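Isoflavone reductase (Medicago sativa, PDB 2GAS) reduces achiral 2'-hydroxyisoflavones to chiral isoflavanones with NADPH, supplying the penultimate intermediate of the alfalfa phytoalexin (-)-medicarpin. Local coordinates at residues A[177-182]-A[261-266]; A[120-125]-A[266-271]; A[9-14]-A[50-55]. All coordinates share one frame; numbering follows the deposited sequence.

From the N terminus, contact 3 closes first: the glycine-rich turn 9-14 after strand 5-8 meets the end of helix 42-54, so the loop holds helix 15-25 and strand 29-33 of the five-stranded parallel Rossmann sheet. Contact 2 opens later, at 120-125, and closes at 266-271 after 140 residues. Within that span lies the shorter loop of contact 1, from strand 175-179 to residues 261-266. Contacts 1 and 2 share helix 259-271 and Tyr266, and their centres are about 8 Å apart; between them the helix joins the small two-stranded sheet to the loop before helix 126-143. The centre of contact 3 lies about 33 Å from that of contact 1, across the centre of the chain.

Contact 1: residues A[177-182]-A[261-266]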
loop_
_atom_site.group_PDB
_atom_site.type_symbol
_atom_site.label_atom_id
_atom_site.label_comp_id
_atom_site.label_asym_id
_atom_site.label_seq_id
_atom_site.Cartn_x
_atom_site.Cartn_y
_atom_site.Cartn_z
ATOM N N VAL A 177 -17.959 -1.416 16.891
ATOM C CA VAL A 177 -17.745 -2.837 17.136
ATOM C C VAL A 177 -16.253 -3.105 17.022
ATOM O O VAL A 177 -15.612 -2.702 16.047
ATOM C CB VAL A 177 -18.493 -3.720 16.115
ATOM C CG1 VAL A 177 -17.975 -5.152 16.189
ATOM C CG2 VAL A 177 -19.972 -3.707 16.408
ATOM N N ILE A 178 -15.703 -3.778 18.025
ATOM C CA ILE A 178 -14.284 -4.090 18.049
ATOM C C ILE A 178 -14.074 -5.588 17.875
ATOM O O ILE A 178 -14.748 -6.393 18.521
ATOM C CB ILE A 178 -13.632 -3.652 19.395
ATOM C CG1 ILE A 178 -13.831 -2.148 19.618
ATOM C CG2 ILE A 178 -12.152 -3.995 19.405
ATOM C CD1 ILE A 178 -15.074 -1.813 20.430
ATOM N N LEU A 179 -13.159 -5.958 16.983
ATOM C CA LEU A 179 -12.852 -7.361 16.767
ATOM C C LEU A 179 -11.823 -7.765 17.812
ATOM O O LEU A 179 -10.771 -7.140 17.932
ATOM C CB LEU A 179 -12.289 -7.577 15.362
ATOM C CG LEU A 179 -13.144 -7.014 14.229
ATOM C CD1 LEU A 179 -12.520 -7.444 12.913
ATOM C CD2 LEU A 179 -14.581 -7.509 14.329
ATOM N N GLY A 180 -12.124 -8.811 18.570
ATOM C CA GLY A 180 -11.205 -9.240 19.606
ATOM C C GLY A 180 -11.239 -8.259 20.759
ATOM O O GLY A 180 -12.185 -7.476 20.865
ATOM N N ASP A 181 -10.213 -8.267 21.609
ATOM C CA ASP A 181 -10.214 -7.364 22.761
ATOM C C ASP A 181 -9.803 -5.922 22.483
ATOM O O ASP A 181 -9.920 -5.062 23.357
ATOM C CB ASP A 181 -9.366 -7.937 23.910
ATOM C CG ASP A 181 -7.878 -7.947 23.616
ATOM O OD1 ASP A 181 -7.107 -8.273 24.545
ATOM O OD2 ASP A 181 -7.467 -7.637 22.480
ATOM N N GLY A 182 -9.333 -5.653 21.267
ATOM C CA GLY A 182 -8.938 -4.302 20.910
ATOM C C GLY A 182 -7.571 -3.865 21.397
ATOM O O GLY A 182 -7.246 -2.681 21.333
ATOM N N TYR A 261 -14.394 -11.066 2.591
ATOM C CA TYR A 261 -13.033 -10.636 2.296
ATOM C C TYR A 261 -12.637 -9.491 3.222
ATOM O O TYR A 261 -11.544 -9.479 3.786
ATOM C CB TYR A 261 -12.942 -10.164 0.845
ATOM C CG TYR A 261 -11.552 -9.762 0.421
ATOM C CD1 TYR A 261 -10.632 -10.715 -0.015
ATOM C CD2 TYR A 261 -11.147 -8.426 0.466
ATOM C CE1 TYR A 261 -9.341 -10.346 -0.398
ATOM C CE2 TYR A 261 -9.860 -8.049 0.087
ATOM C CZ TYR A 261 -8.963 -9.012 -0.344
ATOM O OH TYR A 261 -7.694 -8.641 -0.725
ATOM N N LEU A 262 -13.548 -8.538 3.372
ATOM C CA LEU A 262 -13.329 -7.368 4.214
ATOM C C LEU A 262 -13.101 -7.781 5.667
ATOM O O LEU A 262 -12.146 -7.335 6.306
ATOM C CB LEU A 262 -14.543 -6.442 4.111
ATOM C CG LEU A 262 -14.330 -4.934 4.229
ATOM C CD1 LEU A 262 -13.414 -4.457 3.106
ATOM C CD2 LEU A 262 -15.681 -4.226 4.147
ATOM N N LEU A 263 -13.973 -8.641 6.186
ATOM C CA LEU A 263 -13.843 -9.104 7.564
ATOM C C LEU A 263 -12.557 -9.885 7.776
ATOM O O LEU A 263 -11.935 -9.791 8.834
ATOM C CB LEU A 263 -15.029 -9.985 7.961
ATOM C CG LEU A 263 -16.183 -9.338 8.725
ATOM C CD1 LEU A 263 -17.097 -10.441 9.237
ATOM C CD2 LEU A 263 -15.653 -8.512 9.893
ATOM N N ALA A 264 -12.161 -10.672 6.778
ATOM C CA ALA A 264 -10.932 -11.452 6.894
ATOM C C ALA A 264 -9.738 -10.498 6.945
ATOM O O ALA A 264 -8.769 -10.737 7.657
ATOM C CB ALA A 264 -10.799 -12.412 5.716
ATOM N N LEU A 265 -9.816 -9.413 6.179
ATOM C CA LEU A 265 -8.746 -8.422 6.174
ATOM C C LEU A 265 -8.629 -7.803 7.573
ATOM O O LEU A 265 -7.532 -7.703 8.121
ATOM C CB LEU A 265 -9.044 -7.335 5.132
ATOM C CG LEU A 265 -7.988 -6.247 4.931
ATOM C CD1 LEU A 265 -6.654 -6.867 4.546
ATOM C CD2 LEU A 265 -8.462 -5.295 3.843
ATOM N N TYR A 266 -9.764 -7.408 8.149
ATOM C CA TYR A 266 -9.792 -6.816 9.488
ATOM C C TYR A 266 -9.336 -7.826 10.541
ATOM O O TYR A 266 -8.651 -7.472 11.493
ATOM C CB TYR A 266 -11.205 -6.347 9.839
ATOM C CG TYR A 266 -11.740 -5.221 8.989
ATOM C CD1 TYR A 266 -13.113 -5.054 8.827
ATOM C CD2 TYR A 266 -10.886 -4.314 8.360
ATOM C CE1 TYR A 266 -13.630 -4.019 8.063
ATOM C CE2 TYR A 266 -11.399 -3.264 7.586
ATOM C CZ TYR A 266 -12.771 -3.130 7.444
ATOM O OH TYR A 266 -13.304 -2.123 6.671
#
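Leu179 reaches across to the first side-chain carbon of Tyr266 and, more loosely, to Leu263, packing a strand end against a helix in the part of this NmrA-type reductase that lies beyond the Rossmann sheet. The strand, 175-179, is one of a parallel pair with 239-243, and backbone hydrogen bonds of Ile178 to Thr241 and Val243 fix its place there. The helix is 259-271, and the contact with it is apolar throughout and small, burying 109 Å² over both sides.

Leu179 gives more than half of that surface. Its CG lies anti to the carbonyl carbon (chi1 -53°), and the chain then runs on extended, with CD1 anti to CA (chi2 -174°), which makes CD1 the methyl that reaches farthest toward the helix. CD1 comes to 3.5 Å from Tyr266 CB and to 4.0 Å from Tyr266 C, resting on the base of the side chain and the helix backbone, not on the aromatic ring. The two side chains cross at a slant, and the tyrosine ring leads off from the leucine toward Leu166.

Leu263, one turn earlier, closes in at the end of its side chain: its CD2 stands 4.5 Å from Leu179 CD1, a loose approach of two methyls. Helix 245-254 shares this apolar patch, with Val248 against Leu179 and Ile252 against Leu263. The Tyr266 ring is met by its own helix as well, for Leu262 O, which accepts the backbone N-H of Tyr266, sits 3.4 Å above the ring plane, offset toward the rim.

Contact 2: residues A[120-125]-A[266-271]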
loop_
_atom_site.group_PDB
_atom_site.type_symbol
_atom_site.label_atom_id
_atom_site.label_comp_id
_atom_site.label_asym_id
_atom_site.label_seq_id
_atom_site.Cartn_x
_atom_site.Cartn_y
_atom_site.Cartn_z
ATOM N N HIS A 120 2.109 -13.527 7.861
ATOM C CA HIS A 120 0.694 -13.411 8.180
ATOM C C HIS A 120 0.110 -14.749 8.608
ATOM O O HIS A 120 0.706 -15.805 8.387
ATOM C CB HIS A 120 -0.096 -12.885 6.977
ATOM C CG HIS A 120 -0.418 -13.938 5.962
ATOM N ND1 HIS A 120 0.341 -14.138 4.827
ATOM C CD2 HIS A 120 -1.403 -14.866 5.926
ATOM C CE1 HIS A 120 -0.166 -15.144 4.136
ATOM N NE2 HIS A 120 -1.223 -15.603 4.780
ATOM N N ASP A 121 -1.066 -14.690 9.219
ATOM C CA ASP A 121 -1.769 -15.885 9.680
ATOM C C ASP A 121 -3.238 -15.686 9.320
ATOM O O ASP A 121 -4.130 -16.063 10.083
ATOM C CB ASP A 121 -1.632 -16.026 11.199
ATOM C CG ASP A 121 -0.193 -16.206 11.646
ATOM O OD1 ASP A 121 0.361 -17.303 11.431
ATOM O OD2 ASP A 121 0.385 -15.251 12.211
ATOM N N ALA A 122 -3.478 -15.096 8.153
ATOM C CA ALA A 122 -4.829 -14.797 7.694
ATOM C C ALA A 122 -5.644 -16.009 7.266
ATOM O O ALA A 122 -5.102 -17.082 7.002
ATOM C CB ALA A 122 -4.777 -13.784 6.551
ATOM N N VAL A 123 -6.956 -15.813 7.201
ATOM C CA VAL A 123 -7.880 -16.867 6.791
ATOM C C VAL A 123 -8.484 -16.494 5.439
ATOM O O VAL A 123 -8.391 -15.345 5.003
ATOM C CB VAL A 123 -9.021 -17.038 7.823
ATOM C CG1 VAL A 123 -8.440 -17.338 9.191
ATOM C CG2 VAL A 123 -9.877 -15.782 7.875
ATOM N N GLU A 124 -9.093 -17.462 4.762
ATOM C CA GLU A 124 -9.707 -17.178 3.473
ATOM C C GLU A 124 -10.894 -16.241 3.681
ATOM O O GLU A 124 -11.480 -16.198 4.766
ATOM C CB GLU A 124 -10.168 -18.480 2.805
ATOM C CG GLU A 124 -9.040 -19.450 2.494
ATOM C CD GLU A 124 -8.066 -18.923 1.448
ATOM O OE1 GLU A 124 -7.064 -19.620 1.175
ATOM O OE2 GLU A 124 -8.296 -17.826 0.894
ATOM N N PRO A 125 -11.284 -15.497 2.638
ATOM C CA PRO A 125 -10.692 -15.482 1.296
ATOM C C PRO A 125 -9.489 -14.550 1.110
ATOM O O PRO A 125 -8.914 -14.493 0.023
ATOM C CB PRO A 125 -11.866 -15.067 0.424
ATOM C CG PRO A 125 -12.540 -14.046 1.287
ATOM C CD PRO A 125 -12.520 -14.690 2.668
ATOM N N TYR A 266 -9.764 -7.408 8.149
ATOM C CA TYR A 266 -9.792 -6.816 9.488
ATOM C C TYR A 266 -9.336 -7.826 10.541
ATOM O O TYR A 266 -8.651 -7.472 11.493
ATOM C CB TYR A 266 -11.205 -6.347 9.839
ATOM C CG TYR A 266 -11.740 -5.221 8.989
ATOM C CD1 TYR A 266 -13.113 -5.054 8.827
ATOM C CD2 TYR A 266 -10.886 -4.314 8.360
ATOM C CE1 TYR A 266 -13.630 -4.019 8.063
ATOM C CE2 TYR A 266 -11.399 -3.264 7.586
ATOM C CZ TYR A 266 -12.771 -3.130 7.444
ATOM O OH TYR A 266 -13.304 -2.123 6.671
ATOM N N HIS A 267 -9.741 -9.082 10.377
ATOM C CA HIS A 267 -9.347 -10.137 11.310
ATOM C C HIS A 267 -7.820 -10.216 11.402
ATOM O O HIS A 267 -7.243 -10.254 12.487
ATOM C CB HIS A 267 -9.920 -11.483 10.840
ATOM C CG HIS A 267 -9.290 -12.680 11.485
ATOM N ND1 HIS A 267 -9.598 -13.096 12.763
ATOM C CD2 HIS A 267 -8.359 -13.548 11.023
ATOM C CE1 HIS A 267 -8.883 -14.169 13.059
ATOM N NE2 HIS A 267 -8.124 -14.464 12.020
ATOM N N SER A 268 -7.162 -10.234 10.251
ATOM C CA SER A 268 -5.714 -10.308 10.207
ATOM C C SER A 268 -5.060 -9.064 10.809
ATOM O O SER A 268 -4.059 -9.157 11.511
ATOM C CB SER A 268 -5.259 -10.486 8.752
ATOM O OG SER A 268 -3.846 -10.447 8.647
ATOM N N GLN A 269 -5.646 -7.899 10.549
ATOM C CA GLN A 269 -5.087 -6.636 11.031
ATOM C C GLN A 269 -5.437 -6.311 12.485
ATOM O O GLN A 269 -4.607 -5.787 13.226
ATOM C CB GLN A 269 -5.566 -5.499 10.107
ATOM C CG GLN A 269 -4.807 -4.163 10.207
ATOM C CD GLN A 269 -5.516 -3.129 11.083
ATOM O OE1 GLN A 269 -6.737 -3.173 11.253
ATOM N NE2 GLN A 269 -4.751 -2.177 11.619
ATOM N N GLN A 270 -6.655 -6.652 12.888
ATOM C CA GLN A 270 -7.148 -6.350 14.231
ATOM C C GLN A 270 -6.966 -7.426 15.294
ATOM O O GLN A 270 -6.782 -7.106 16.470
ATOM C CB GLN A 270 -8.635 -5.992 14.148
ATOM C CG GLN A 270 -8.950 -4.757 13.299
ATOM C CD GLN A 270 -8.946 -3.473 14.108
ATOM O OE1 GLN A 270 -9.651 -3.361 15.113
ATOM N NE2 GLN A 270 -8.162 -2.492 13.668
ATOM N N ILE A 271 -7.038 -8.691 14.889
ATOM C CA ILE A 271 -6.907 -9.803 15.829
ATOM C C ILE A 271 -5.565 -10.514 15.766
ATOM O O ILE A 271 -4.905 -10.700 16.789
ATOM C CB ILE A 271 -8.035 -10.850 15.612
ATOM C CG1 ILE A 271 -9.379 -10.226 15.967
ATOM C CG2 ILE A 271 -7.804 -12.080 16.490
ATOM C CD1 ILE A 271 -9.355 -9.599 17.306
HETATM O O HOH W 1 -2.287 -12.469 10.003
#
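Ser268 faces Ala122 where the loop 120-125 runs alongside helix 259-271, and their CA atoms, 5.2 Å apart, are the nearest CA pair of the two segments. From its CB outward, the serine first makes an apolar contact: Ser268 CB lies 4.0 Å from Ala122 CB. OG, placed anti to the backbone N (chi1 175°), remains equally near that methyl but has polar partners too. A water donates to Ser268 OG at 2.9 Å and accepts the backbone N-H of Asp121 at 2.7 Å, so the two segments are joined by a hydrogen-bonded bridge without any direct bond. OG also pairs with Asp274 OD2, a second grip on this buried hydroxyl.

Beside the serine, Val123 and His267 cross at about a right angle. Val123 CG1 approaches His267 NE2 to 4.0 Å, oblique to the imidazole plane, while Val123 CG2 stands 4.1 Å from His267 CD2; the two methyls thus share the CD2-NE2 side of the ring.

The loop follows strand 107-109 and leads, past a cis peptide bond before Pro125, into helix 126-143, which carries Lys133, the probable proton acceptor. Phe130 of that helix touches Ala122, and Leu249 of helix 245-254 packs on both Val123 and His267, so the loop and helix 259-271 meet among these helices.

Contact 3: residues A[9-14]-A[50-55]; sequences GPTGAI and DNYQSL
Pro10 and Thr11, the two central residues of a type I turn, receive the outer end of Tyr52 from helix 42-54. The turn starts at Gly9, whose phi is positive, and its O accepts the N-H of Gly12 at 3.2 Å to close it. Pro10 follows, and carries the polar part of the contact: Tyr52 OH donates to Pro10 O over 2.7 Å. The C=O...OH angle is 139°, and the hydroxyl stands above the carbonyl plane, 36° out of it, while seen from the tyrosine the oxygen lies at the ring edge, near the ring plane. On the apolar side, Pro10 CB is 4.2 Å from Tyr52 CE1, and the proline side chain also packs on Val19, Ala31 and Val33, so the residue is buried between the sheet and the helices over it.

This turn belongs to the GxxGxxG dinucleotide-binding loop of the Rossmann fold, its glycines here being Gly9, Gly12 and Gly15, where strand 5-8 passes into helix 15-25, and probably binds NADP(+).

From the Thr11 side chain the methyl approaches: CG2 comes to 4.2 Å from Tyr52 CE1, oblique to the ring. Tyr52 itself points its ring at the turn with CG anti to the carbonyl carbon (chi1 -64°), and the ring of Trp20 meets it with the planes steeply inclined. With a phenylalanine in place of Tyr52, Pro10 O would probably lose this hydrogen-bond donor and the turn would be less firmly tied to helix 42-54. Beyond Thr11, the carbonyl oxygens of Thr11 and Gly12 are both bonded by Arg16, at NH2 and NE respectively, and Ala13 and Ile14 lead on to helix 15-25.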
loop_
_atom_site.group_PDB
_atom_site.type_symbol
_atom_site.label_atom_id
_atom_site.label_comp_id
_atom_site.label_asym_id
_atom_site.label_seq_id
_atom_site.Cartn_x
_atom_site.Cartn_y
_atom_site.Cartn_z
ATOM N N GLY A 9 0.483 2.100 -13.120
ATOM C CA GLY A 9 -0.736 2.377 -12.372
ATOM C C GLY A 9 -0.615 3.765 -11.751
ATOM O O GLY A 9 -1.065 3.990 -10.631
ATOM N N PRO A 10 -0.044 4.734 -12.485
ATOM C CA PRO A 10 0.146 6.099 -11.986
ATOM C C PRO A 10 -1.087 6.907 -11.581
ATOM O O PRO A 10 -0.977 7.821 -10.757
ATOM C CB PRO A 10 0.932 6.762 -13.117
ATOM C CG PRO A 10 0.355 6.117 -14.327
ATOM C CD PRO A 10 0.297 4.658 -13.918
ATOM N N THR A 11 -2.252 6.592 -12.140
ATOM C CA THR A 11 -3.446 7.353 -11.774
ATOM C C THR A 11 -4.292 6.697 -10.686
ATOM O O THR A 11 -5.355 7.203 -10.334
ATOM C CB THR A 11 -4.343 7.651 -13.003
ATOM O OG1 THR A 11 -4.869 6.429 -13.535
ATOM C CG2 THR A 11 -3.545 8.380 -14.076
ATOM N N GLY A 12 -3.822 5.577 -10.145
ATOM C CA GLY A 12 -4.567 4.919 -9.085
ATOM C C GLY A 12 -4.529 5.712 -7.786
ATOM O O GLY A 12 -3.777 6.681 -7.665
ATOM N N ALA A 13 -5.328 5.295 -6.804
ATOM C CA ALA A 13 -5.386 5.980 -5.517
ATOM C C ALA A 13 -4.015 6.023 -4.856
ATOM O O ALA A 13 -3.637 7.018 -4.242
ATOM C CB ALA A 13 -6.382 5.283 -4.600
ATOM N N ILE A 14 -3.262 4.939 -4.997
ATOM C CA ILE A 14 -1.935 4.855 -4.401
ATOM C C ILE A 14 -0.856 5.419 -5.315
ATOM O O ILE A 14 0.007 6.183 -4.880
ATOM C CB ILE A 14 -1.590 3.382 -4.068
ATOM C CG1 ILE A 14 -2.644 2.806 -3.120
ATOM C CG2 ILE A 14 -0.199 3.286 -3.463
ATOM C CD1 ILE A 14 -2.922 3.660 -1.899
ATOM N N ASP A 50 -2.982 15.679 -16.722
ATOM C CA ASP A 50 -2.669 17.080 -16.990
ATOM C C ASP A 50 -1.747 17.604 -15.898
ATOM O O ASP A 50 -0.773 18.309 -16.176
ATOM C CB ASP A 50 -3.935 17.933 -17.014
ATOM C CG ASP A 50 -4.722 17.787 -18.303
ATOM O OD1 ASP A 50 -4.198 17.189 -19.270
ATOM O OD2 ASP A 50 -5.865 18.293 -18.345
ATOM N N ASN A 51 -2.067 17.264 -14.653
ATOM C CA ASN A 51 -1.261 17.699 -13.526
ATOM C C ASN A 51 0.155 17.150 -13.639
ATOM O O ASN A 51 1.130 17.882 -13.464
ATOM C CB ASN A 51 -1.900 17.250 -12.205
ATOM C CG ASN A 51 -1.045 17.597 -11.004
ATOM O OD1 ASN A 51 -0.168 16.833 -10.612
ATOM N ND2 ASN A 51 -1.282 18.770 -10.426
ATOM N N TYR A 52 0.267 15.861 -13.942
ATOM C CA TYR A 52 1.571 15.229 -14.084
ATOM C C TYR A 52 2.410 15.935 -15.144
ATOM O O TYR A 52 3.573 16.257 -14.912
ATOM C CB TYR A 52 1.408 13.755 -14.472
ATOM C CG TYR A 52 0.729 12.890 -13.428
ATOM C CD1 TYR A 52 0.345 11.585 -13.738
ATOM C CD2 TYR A 52 0.459 13.367 -12.144
ATOM C CE1 TYR A 52 -0.295 10.777 -12.802
ATOM C CE2 TYR A 52 -0.186 12.563 -11.193
ATOM C CZ TYR A 52 -0.563 11.268 -11.537
ATOM O OH TYR A 52 -1.243 10.479 -10.630
ATOM N N GLN A 53 1.820 16.182 -16.308
ATOM C CA GLN A 53 2.558 16.850 -17.371
ATOM C C GLN A 53 2.985 18.264 -16.986
ATOM O O GLN A 53 4.071 18.710 -17.368
ATOM C CB GLN A 53 1.730 16.869 -18.659
ATOM C CG GLN A 53 1.550 15.482 -19.261
ATOM C CD GLN A 53 1.037 15.516 -20.687
ATOM O OE1 GLN A 53 -0.053 16.012 -20.956
ATOM N NE2 GLN A 53 1.829 14.986 -21.609
ATOM N N SER A 54 2.149 18.964 -16.225
ATOM C CA SER A 54 2.487 20.321 -15.805
ATOM C C SER A 54 3.661 20.308 -14.828
ATOM O O SER A 54 4.331 21.326 -14.641
ATOM C CB SER A 54 1.281 21.007 -15.150
ATOM O OG SER A 54 1.006 20.474 -13.864
ATOM N N LEU A 55 3.903 19.153 -14.209
ATOM C CA LEU A 55 4.991 18.986 -13.249
ATOM C C LEU A 55 6.262 18.408 -13.863
ATOM O O LEU A 55 7.271 18.236 -13.179
ATOM C CB LEU A 55 4.548 18.076 -12.100
ATOM C CG LEU A 55 3.443 18.590 -11.179
ATOM C CD1 LEU A 55 3.054 17.491 -10.197
ATOM C CD2 LEU A 55 3.922 19.839 -10.443
#